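Local coordinates for protein MlnE (Bacillus amyloliquefaciens subsp. plantarum, PDB 5D2E) that serves the macrolactin assembly line through an N-terminal, NADP-binding B-type ketoreductase region, probably reducing beta-keto groups of the growing polyketide, at residues His127-Gly135 and Gln147-Met158; Arg468-Ser476 and Val497-Leu508. All coordinates share one frame; numbering follows the deposited sequence.

Interaction 1. Residues His127-Gly135 and Gln147-Met158; sequences HIIHFLAAG and QLNKSLYSLFQM
In the beta-alpha-beta unit formed by strand 127-133, helix 141-164 and strand 171-180, H130 of the strand meets S154 and L155 of the helix that packs over it. The short segments run roughly antiparallel, at 145°, and their axes approach to 6.8 Å. H130 CG lies anti to the backbone N (chi1 -172°), which carries the imidazole off the strand and out to the helix. There H130 NE2 and S154 OG form a nearly straight hydrogen bond of 2.9 Å (176°), in which either atom could be the donor. S154 OG also bonds to Y111 OH, so two partners fix the hydroxyl that orients the ring. L155 supplies a CH-pi contact, its CD2 standing over one ring face, 3.8 Å from the H130 centroid.

The ring edge, by contrast, is met by the backbone: K150 O lies in the plane of the H130 ring, 3.3 Å from H130 CE1. This carbonyl belongs to a pi-type turn at 149-153, where Y153 N reaches back to L148 O. The widened turn passes K150 O by, and it is buried with no hydrogen-bonding partner; L132 CB covers it as well, at 3.5 Å. Such a crossover is the repeating element of Rossmann-like folds, and this one falls in the region related to the NADP-binding family but away from the bound cofactor.

Beyond H130, M158 SD lies 4.1 Å from I128 CG2, the two side chains running antiparallel as they pass. At the other end, the K150 aliphatic chain runs alongside the backbone, with CD 3.5 Å from L132 O, while the Q147 amide is held by Q185.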
loop_
_atom_site.group_PDB
_atom_site.type_symbol
_atom_site.label_atom_id
_atom_site.label_comp_id
_atom_site.label_asym_id
_atom_site.label_seq_id
_atom_site.Cartn_x
_atom_site.Cartn_y
_atom_site.Cartn_z
ATOM N N HIS A 127 -1.565 26.267 3.029
ATOM C CA HIS A 127 -2.226 25.129 3.647
ATOM C C HIS A 127 -3.287 24.565 2.772
ATOM O O HIS A 127 -4.220 25.247 2.452
ATOM C CB HIS A 127 -2.799 25.555 4.975
ATOM C CG HIS A 127 -1.846 26.411 5.730
ATOM N ND1 HIS A 127 -0.906 25.884 6.587
ATOM C CD2 HIS A 127 -1.557 27.731 5.610
ATOM C CE1 HIS A 127 -0.124 26.845 7.022
ATOM N NE2 HIS A 127 -0.501 27.978 6.449
ATOM N N ILE A 128 -3.146 23.286 2.404
ATOM C CA ILE A 128 -4.038 22.629 1.509
ATOM C C ILE A 128 -4.697 21.516 2.281
ATOM O O ILE A 128 -3.989 20.771 2.957
ATOM C CB ILE A 128 -3.295 21.945 0.333
ATOM C CG1 ILE A 128 -2.256 22.840 -0.335
ATOM C CG2 ILE A 128 -4.278 21.394 -0.635
ATOM C CD1 ILE A 128 -2.706 24.191 -0.707
ATOM N N ILE A 129 -6.035 21.443 2.185
ATOM C CA ILE A 129 -6.845 20.416 2.788
ATOM C C ILE A 129 -7.499 19.643 1.629
ATOM O O ILE A 129 -8.207 20.170 0.812
ATOM C CB ILE A 129 -7.920 20.888 3.761
ATOM C CG1 ILE A 129 -7.337 21.819 4.851
ATOM C CG2 ILE A 129 -8.724 19.692 4.294
ATOM C CD1 ILE A 129 -6.358 21.195 5.740
ATOM N N HIS A 130 -7.210 18.333 1.569
ATOM C CA HIS A 130 -7.835 17.494 0.582
ATOM C C HIS A 130 -8.777 16.563 1.305
ATOM O O HIS A 130 -8.357 15.637 2.038
ATOM C CB HIS A 130 -6.772 16.713 -0.156
ATOM C CG HIS A 130 -7.296 15.961 -1.332
ATOM N ND1 HIS A 130 -7.870 14.714 -1.217
ATOM C CD2 HIS A 130 -7.274 16.243 -2.662
ATOM C CE1 HIS A 130 -8.257 14.288 -2.407
ATOM N NE2 HIS A 130 -7.871 15.178 -3.310
ATOM N N PHE A 131 -10.075 16.791 1.133
ATOM C CA PHE A 131 -11.065 15.971 1.793
ATOM C C PHE A 131 -12.198 15.543 0.857
ATOM O O PHE A 131 -13.342 16.002 0.984
ATOM C CB PHE A 131 -11.650 16.759 2.990
ATOM C CG PHE A 131 -12.654 15.964 3.863
ATOM C CD1 PHE A 131 -12.592 14.609 3.992
ATOM C CD2 PHE A 131 -13.618 16.626 4.573
ATOM C CE1 PHE A 131 -13.482 13.911 4.834
ATOM C CE2 PHE A 131 -14.506 15.950 5.394
ATOM C CZ PHE A 131 -14.415 14.595 5.546
ATOM N N LEU A 132 -11.882 14.634 -0.021
ATOM C CA LEU A 132 -12.804 14.030 -0.957
ATOM C C LEU A 132 -13.060 12.546 -0.618
ATOM O O LEU A 132 -14.015 11.957 -1.119
ATOM C CB LEU A 132 -12.204 14.002 -2.334
ATOM C CG LEU A 132 -11.799 15.342 -2.925
ATOM C CD1 LEU A 132 -11.317 15.136 -4.336
ATOM C CD2 LEU A 132 -12.951 16.371 -2.853
ATOM N N ALA A 133 -12.164 11.958 0.174
ATOM C CA ALA A 133 -12.150 10.475 0.392
ATOM C C ALA A 133 -13.150 10.018 1.431
ATOM O O ALA A 133 -12.842 9.966 2.660
ATOM C CB ALA A 133 -10.759 9.997 0.758
ATOM N N ALA A 134 -14.359 9.742 0.926
ATOM C CA ALA A 134 -15.397 9.172 1.743
ATOM C C ALA A 134 -16.176 8.127 0.996
ATOM O O ALA A 134 -15.946 7.865 -0.180
ATOM C CB ALA A 134 -16.300 10.289 2.363
ATOM N N GLY A 135 -17.078 7.454 1.701
ATOM C CA GLY A 135 -17.811 6.335 1.078
ATOM C C GLY A 135 -17.126 5.032 1.494
ATOM O O GLY A 135 -15.896 5.014 1.695
ATOM N N GLN A 147 -13.319 5.298 -5.532
ATOM C CA GLN A 147 -12.426 5.612 -4.400
ATOM C C GLN A 147 -11.045 6.096 -4.916
ATOM O O GLN A 147 -10.489 7.064 -4.421
ATOM C CB GLN A 147 -12.273 4.464 -3.446
ATOM C CG GLN A 147 -13.566 4.111 -2.650
ATOM C CD GLN A 147 -13.232 3.353 -1.400
ATOM O OE1 GLN A 147 -12.298 2.518 -1.399
ATOM N NE2 GLN A 147 -13.875 3.704 -0.320
ATOM N N LEU A 148 -10.543 5.444 -5.963
ATOM C CA LEU A 148 -9.235 5.828 -6.521
ATOM C C LEU A 148 -9.326 7.224 -7.117
ATOM O O LEU A 148 -8.416 8.071 -6.916
ATOM C CB LEU A 148 -8.789 4.812 -7.545
ATOM C CG LEU A 148 -8.376 3.445 -6.976
ATOM C CD1 LEU A 148 -8.418 2.403 -8.094
ATOM C CD2 LEU A 148 -6.976 3.554 -6.390
ATOM N N ASN A 149 -10.431 7.528 -7.784
ATOM C CA ASN A 149 -10.577 8.927 -8.283
ATOM C C ASN A 149 -10.638 10.002 -7.212
ATOM O O ASN A 149 -10.110 11.089 -7.408
ATOM C CB ASN A 149 -11.753 9.039 -9.232
ATOM C CG ASN A 149 -11.430 8.424 -10.545
ATOM O OD1 ASN A 149 -10.257 8.245 -10.893
ATOM N ND2 ASN A 149 -12.445 8.042 -11.273
ATOM N N LYS A 150 -11.240 9.674 -6.072
ATOM C CA LYS A 150 -11.315 10.585 -4.952
ATOM C C LYS A 150 -10.024 10.732 -4.207
ATOM O O LYS A 150 -9.889 11.658 -3.419
ATOM C CB LYS A 150 -12.407 10.119 -4.001
ATOM C CG LYS A 150 -13.867 10.318 -4.535
ATOM C CD LYS A 150 -14.827 9.587 -3.576
ATOM C CE LYS A 150 -16.284 10.002 -3.516
ATOM N NZ LYS A 150 -16.921 9.859 -4.833
ATOM N N SER A 151 -9.045 9.860 -4.444
ATOM C CA SER A 151 -7.895 9.819 -3.579
ATOM C C SER A 151 -6.625 9.888 -4.440
ATOM O O SER A 151 -6.171 10.967 -4.789
ATOM C CB SER A 151 -7.913 8.590 -2.658
ATOM O OG SER A 151 -8.069 7.335 -3.365
ATOM N N LEU A 152 -6.103 8.744 -4.849
ATOM C CA LEU A 152 -4.868 8.668 -5.651
ATOM C C LEU A 152 -4.876 9.527 -6.886
ATOM O O LEU A 152 -3.959 10.353 -7.084
ATOM C CB LEU A 152 -4.606 7.194 -6.051
ATOM C CG LEU A 152 -3.442 6.946 -7.050
ATOM C CD1 LEU A 152 -2.127 7.288 -6.366
ATOM C CD2 LEU A 152 -3.543 5.514 -7.576
ATOM N N TYR A 153 -5.908 9.412 -7.711
ATOM C CA TYR A 153 -5.875 10.150 -8.939
ATOM C C TYR A 153 -6.081 11.669 -8.763
ATOM O O TYR A 153 -5.403 12.462 -9.406
ATOM C CB TYR A 153 -6.784 9.561 -10.000
ATOM C CG TYR A 153 -6.298 8.200 -10.520
ATOM C CD1 TYR A 153 -5.123 8.089 -11.231
ATOM C CD2 TYR A 153 -7.022 7.053 -10.315
ATOM C CE1 TYR A 153 -4.664 6.835 -11.701
ATOM C CE2 TYR A 153 -6.577 5.802 -10.768
ATOM C CZ TYR A 153 -5.422 5.701 -11.470
ATOM O OH TYR A 153 -5.028 4.467 -11.888
ATOM N N SER A 154 -6.959 12.054 -7.864
ATOM C CA SER A 154 -7.198 13.456 -7.617
ATOM C C SER A 154 -5.896 14.067 -7.088
ATOM O O SER A 154 -5.470 15.158 -7.474
ATOM C CB SER A 154 -8.299 13.628 -6.535
ATOM O OG SER A 154 -8.289 15.034 -6.177
ATOM N N LEU A 155 -5.242 13.368 -6.192
ATOM C CA LEU A 155 -3.973 13.864 -5.640
ATOM C C LEU A 155 -2.871 13.921 -6.680
ATOM O O LEU A 155 -2.075 14.837 -6.655
ATOM C CB LEU A 155 -3.527 13.023 -4.429
ATOM C CG LEU A 155 -4.255 13.263 -3.084
ATOM C CD1 LEU A 155 -3.886 12.143 -2.153
ATOM C CD2 LEU A 155 -4.016 14.647 -2.446
ATOM N N PHE A 156 -2.817 12.926 -7.546
ATOM C CA PHE A 156 -1.844 12.954 -8.625
ATOM C C PHE A 156 -2.086 14.183 -9.512
ATOM O O PHE A 156 -1.125 14.931 -9.761
ATOM C CB PHE A 156 -1.948 11.700 -9.430
ATOM C CG PHE A 156 -1.383 11.822 -10.796
ATOM C CD1 PHE A 156 -0.015 11.938 -10.975
ATOM C CD2 PHE A 156 -2.212 11.813 -11.875
ATOM C CE1 PHE A 156 0.513 12.069 -12.246
ATOM C CE2 PHE A 156 -1.694 11.944 -13.131
ATOM C CZ PHE A 156 -0.330 12.046 -13.317
ATOM N N GLN A 157 -3.343 14.410 -9.934
ATOM C CA GLN A 157 -3.652 15.586 -10.743
ATOM C C GLN A 157 -3.253 16.885 -9.996
ATOM O O GLN A 157 -2.670 17.833 -10.587
ATOM C CB GLN A 157 -5.091 15.650 -11.209
ATOM C CG GLN A 157 -5.619 14.489 -12.060
ATOM C CD GLN A 157 -4.905 14.271 -13.388
ATOM O OE1 GLN A 157 -5.112 13.259 -14.116
ATOM N NE2 GLN A 157 -4.119 15.250 -13.755
ATOM N N MET A 158 -3.560 16.936 -8.700
ATOM C CA MET A 158 -3.332 18.121 -7.924
ATOM C C MET A 158 -1.849 18.402 -7.802
ATOM O O MET A 158 -1.407 19.501 -8.075
ATOM C CB MET A 158 -3.963 17.976 -6.546
ATOM C CG MET A 158 -3.717 19.194 -5.658
ATOM S SD MET A 158 -4.030 18.855 -3.898
ATOM C CE MET A 158 -2.477 18.012 -3.509
#

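Interaction 2. Residues Arg468-Ser476 and Val497-Leu508; sequences RHAGLELLS and VISGDKDRISEL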
loop_
_atom_site.group_PDB
_atom_site.type_symbol
_atom_site.label_atom_id
_atom_site.label_comp_id
_atom_site.label_asym_id
_atom_site.label_seq_id
_atom_site.Cartn_x
_atom_site.Cartn_y
_atom_site.Cartn_z
ATOM N N ARG A 468 24.179 1.186 -0.064
ATOM C CA ARG A 468 25.472 1.106 0.648
ATOM C C ARG A 468 25.549 2.115 1.784
ATOM O O ARG A 468 25.721 1.742 2.950
ATOM C CB ARG A 468 26.637 1.371 -0.342
ATOM C CG ARG A 468 27.147 0.161 -1.116
ATOM C CD ARG A 468 26.086 -0.557 -1.955
ATOM N NE ARG A 468 26.185 -2.004 -1.745
ATOM C CZ ARG A 468 25.654 -2.681 -0.717
ATOM N NH1 ARG A 468 24.947 -2.082 0.228
ATOM N NH2 ARG A 468 25.832 -3.991 -0.629
ATOM N N HIS A 469 25.412 3.390 1.414
ATOM C CA HIS A 469 25.476 4.516 2.344
ATOM C C HIS A 469 24.447 4.349 3.466
ATOM O O HIS A 469 24.712 4.712 4.618
ATOM C CB HIS A 469 25.231 5.831 1.581
ATOM C CG HIS A 469 25.615 7.073 2.339
ATOM N ND1 HIS A 469 24.774 8.161 2.462
ATOM C CD2 HIS A 469 26.753 7.405 2.997
ATOM C CE1 HIS A 469 25.373 9.107 3.163
ATOM N NE2 HIS A 469 26.573 8.674 3.503
ATOM N N ALA A 470 23.284 3.780 3.126
ATOM C CA ALA A 470 22.194 3.587 4.084
ATOM C C ALA A 470 22.538 2.611 5.218
ATOM O O ALA A 470 22.012 2.745 6.307
ATOM C CB ALA A 470 20.924 3.151 3.352
ATOM N N GLY A 471 23.446 1.661 4.995
ATOM C CA GLY A 471 23.673 0.566 5.957
ATOM C C GLY A 471 22.753 -0.637 5.692
ATOM O O GLY A 471 22.503 -1.487 6.574
ATOM N N LEU A 472 22.232 -0.710 4.474
ATOM C CA LEU A 472 21.352 -1.794 4.091
ATOM C C LEU A 472 22.112 -2.711 3.154
ATOM O O LEU A 472 23.144 -2.344 2.629
ATOM C CB LEU A 472 20.104 -1.240 3.419
ATOM C CG LEU A 472 19.281 -0.247 4.262
ATOM C CD1 LEU A 472 18.175 0.450 3.464
ATOM C CD2 LEU A 472 18.669 -0.970 5.426
ATOM N N GLU A 473 21.591 -3.907 2.972
ATOM C CA GLU A 473 22.180 -4.917 2.130
ATOM C C GLU A 473 21.070 -5.570 1.373
ATOM O O GLU A 473 19.945 -5.591 1.840
ATOM C CB GLU A 473 22.866 -5.980 2.984
ATOM C CG GLU A 473 24.162 -5.479 3.602
ATOM C CD GLU A 473 24.805 -6.492 4.538
ATOM O OE1 GLU A 473 24.964 -7.681 4.150
ATOM O OE2 GLU A 473 25.141 -6.085 5.672
ATOM N N LEU A 474 21.386 -6.157 0.237
ATOM C CA LEU A 474 20.442 -6.936 -0.495
ATOM C C LEU A 474 20.060 -8.170 0.326
ATOM O O LEU A 474 20.851 -8.697 1.110
ATOM C CB LEU A 474 21.009 -7.356 -1.853
ATOM C CG LEU A 474 21.245 -6.287 -2.917
ATOM C CD1 LEU A 474 22.037 -6.882 -4.080
ATOM C CD2 LEU A 474 19.950 -5.716 -3.440
ATOM N N LEU A 475 18.821 -8.601 0.160
ATOM C CA LEU A 475 18.335 -9.798 0.814
ATOM C C LEU A 475 18.687 -11.014 -0.068
ATOM O O LEU A 475 18.268 -11.101 -1.199
ATOM C CB LEU A 475 16.804 -9.693 0.992
ATOM C CG LEU A 475 16.038 -10.848 1.651
ATOM C CD1 LEU A 475 16.478 -11.020 3.079
ATOM C CD2 LEU A 475 14.523 -10.594 1.597
ATOM N N SER A 476 19.428 -11.974 0.468
ATOM C CA SER A 476 19.788 -13.143 -0.320
ATOM C C SER A 476 18.599 -14.065 -0.411
ATOM O O SER A 476 17.718 -14.035 0.459
ATOM C CB SER A 476 20.972 -13.884 0.359
ATOM O OG SER A 476 20.611 -14.562 1.555
ATOM N N VAL A 497 10.312 -6.882 6.108
ATOM C CA VAL A 497 11.604 -7.552 6.150
ATOM C C VAL A 497 12.616 -6.519 5.714
ATOM O O VAL A 497 12.464 -5.939 4.652
ATOM C CB VAL A 497 11.666 -8.784 5.246
ATOM C CG1 VAL A 497 13.082 -9.394 5.329
ATOM C CG2 VAL A 497 10.615 -9.861 5.572
ATOM N N ILE A 498 13.579 -6.223 6.584
ATOM C CA ILE A 498 14.637 -5.278 6.324
ATOM C C ILE A 498 16.022 -5.973 6.543
ATOM O O ILE A 498 16.281 -6.597 7.579
ATOM C CB ILE A 498 14.531 -4.024 7.193
ATOM C CG1 ILE A 498 13.076 -3.478 7.178
ATOM C CG2 ILE A 498 15.469 -2.960 6.644
ATOM C CD1 ILE A 498 12.939 -2.260 8.030
ATOM N N SER A 499 16.871 -5.838 5.530
ATOM C CA SER A 499 18.183 -6.530 5.448
ATOM C C SER A 499 19.319 -5.487 5.614
ATOM O O SER A 499 19.425 -4.531 4.832
ATOM C CB SER A 499 18.262 -7.277 4.116
ATOM O OG SER A 499 19.541 -7.853 3.938
ATOM N N GLY A 500 20.115 -5.673 6.653
ATOM C CA GLY A 500 21.227 -4.791 6.975
ATOM C C GLY A 500 21.608 -4.789 8.442
ATOM O O GLY A 500 21.266 -5.710 9.206
ATOM N N ASP A 501 22.234 -3.698 8.871
ATOM C CA ASP A 501 22.666 -3.566 10.262
ATOM C C ASP A 501 21.547 -3.041 11.128
ATOM O O ASP A 501 20.956 -1.996 10.799
ATOM C CB ASP A 501 23.836 -2.587 10.382
ATOM C CG ASP A 501 24.196 -2.306 11.838
ATOM O OD1 ASP A 501 24.756 -3.216 12.492
ATOM O OD2 ASP A 501 23.879 -1.205 12.341
ATOM N N LYS A 502 21.308 -3.706 12.261
ATOM C CA LYS A 502 20.164 -3.368 13.128
ATOM C C LYS A 502 20.101 -1.898 13.572
ATOM O O LYS A 502 19.018 -1.291 13.637
ATOM C CB LYS A 502 19.984 -4.384 14.309
ATOM C CG LYS A 502 20.959 -4.360 15.499
ATOM C CD LYS A 502 22.442 -4.676 15.186
ATOM C CE LYS A 502 22.717 -5.949 14.357
ATOM N NZ LYS A 502 22.371 -7.248 15.000
ATOM N N ASP A 503 21.244 -1.298 13.858
ATOM C CA ASP A 503 21.242 0.065 14.421
ATOM C C ASP A 503 21.056 1.085 13.304
ATOM O O ASP A 503 20.312 2.064 13.430
ATOM C CB ASP A 503 22.526 0.324 15.234
ATOM C CG ASP A 503 22.727 -0.696 16.356
ATOM O OD1 ASP A 503 21.736 -1.040 17.009
ATOM O OD2 ASP A 503 23.853 -1.184 16.582
ATOM N N ARG A 504 21.706 0.817 12.184
ATOM C CA ARG A 504 21.518 1.623 10.992
ATOM C C ARG A 504 20.027 1.636 10.628
ATOM O O ARG A 504 19.426 2.692 10.355
ATOM C CB ARG A 504 22.357 1.069 9.841
ATOM C CG ARG A 504 23.846 0.881 10.168
ATOM C CD ARG A 504 24.616 2.178 10.399
ATOM N NE ARG A 504 24.792 2.857 9.116
ATOM C CZ ARG A 504 24.146 3.954 8.727
ATOM N NH1 ARG A 504 23.293 4.581 9.537
ATOM N NH2 ARG A 504 24.381 4.445 7.516
ATOM N N ILE A 505 19.412 0.465 10.698
ATOM C CA ILE A 505 18.014 0.352 10.342
ATOM C C ILE A 505 17.160 1.095 11.365
ATOM O O ILE A 505 16.218 1.791 11.027
ATOM C CB ILE A 505 17.587 -1.102 10.282
ATOM C CG1 ILE A 505 18.205 -1.746 9.052
ATOM C CG2 ILE A 505 16.066 -1.160 10.239
ATOM C CD1 ILE A 505 18.294 -3.265 9.111
ATOM N N SER A 506 17.489 0.937 12.627
ATOM C CA SER A 506 16.754 1.655 13.655
ATOM C C SER A 506 16.742 3.183 13.449
ATOM O O SER A 506 15.735 3.833 13.751
ATOM C CB SER A 506 17.319 1.335 15.014
ATOM O OG SER A 506 16.925 2.373 15.867
ATOM N N GLU A 507 17.837 3.741 12.928
ATOM C CA GLU A 507 17.915 5.195 12.674
ATOM C C GLU A 507 16.994 5.555 11.519
ATOM O O GLU A 507 16.176 6.493 11.576
ATOM C CB GLU A 507 19.341 5.620 12.322
ATOM C CG GLU A 507 20.337 5.469 13.461
ATOM C CD GLU A 507 21.748 5.183 12.962
ATOM O OE1 GLU A 507 22.385 4.236 13.476
ATOM O OE2 GLU A 507 22.220 5.887 12.039
ATOM N N LEU A 508 17.133 4.771 10.465
ATOM C CA LEU A 508 16.301 4.915 9.327
ATOM C C LEU A 508 14.818 4.868 9.694
ATOM O O LEU A 508 13.997 5.526 9.055
ATOM C CB LEU A 508 16.657 3.801 8.371
ATOM C CG LEU A 508 16.001 3.836 7.012
ATOM C CD1 LEU A 508 16.457 5.041 6.203
ATOM C CD2 LEU A 508 16.378 2.542 6.322
HETATM O O HOH W 1 17.098 -4.110 3.206
#
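L472 and G500 form a single antiparallel beta bridge as a non-hydrogen-bonded pair, with two backbone bonds flanking it. D501 N donates to G471 O at 3.2 Å and E473 N to S499 O at 2.9 Å. S499 OG, anti to its own N (chi1 175°), turns back on the first segment and lies 3.1 Å from E473 O, but L474 O competes for the same proton. Water 1 takes the S499 N-H and makes only a weak bond to E473 O.

Helix ends supply the second group of interactions. G471, with positive phi, terminates helix 467-470 in a Schellman motif; directly across, D501 is the N-cap of helix 502-509, its OD2 accepting from R504 N (3.0 Å) and weakly from D503 N. Strand 494-499 pairs with strand 35-46 and with strand 443-453 of the NADP-binding Rossmann fold, so the contact sits where the last strand gives way to the C-terminal helix.

Among charged groups, R504 bends at chi2 and chi3 to bring its guanidinium up to the last carbonyls of helix 467-470. A470 O stands over one face without bonding, and H469 O lies at the edge, 2.9 Å from R504 NH2. R504 NH1 makes a salt bridge with E507 OE2.

The apolar contacts centre on L472: CD2 meets I505 CG1 at 3.7 Å, and CD1 meets L508 CD2, both side chains crossing it at about a right angle. L475, near the NADP-binding W452, touches V497 through CD2.

In the fold
Following the chain from the N terminus, strand 35-46 comes first and later receives strand 494-499 as an antiparallel neighbour. Interaction 1 then closes a short loop of 11 residues, joining strand 127-133 to helix 141-164 in the first Rossmann-like region. The chain goes on through the NADP-binding region before interaction 2 opens; this second contact encloses 20 residues that include helix 477-488. The two loops are in series, neither nested nor crossing. The centres of interactions 1 and 2 lie about 34 Å apart, on opposite sides of the chain's centre; their nearest atoms are about 22 Å apart. Interaction 2 ties the turn after helix 467-470 to the last modelled strand and helix of this construct.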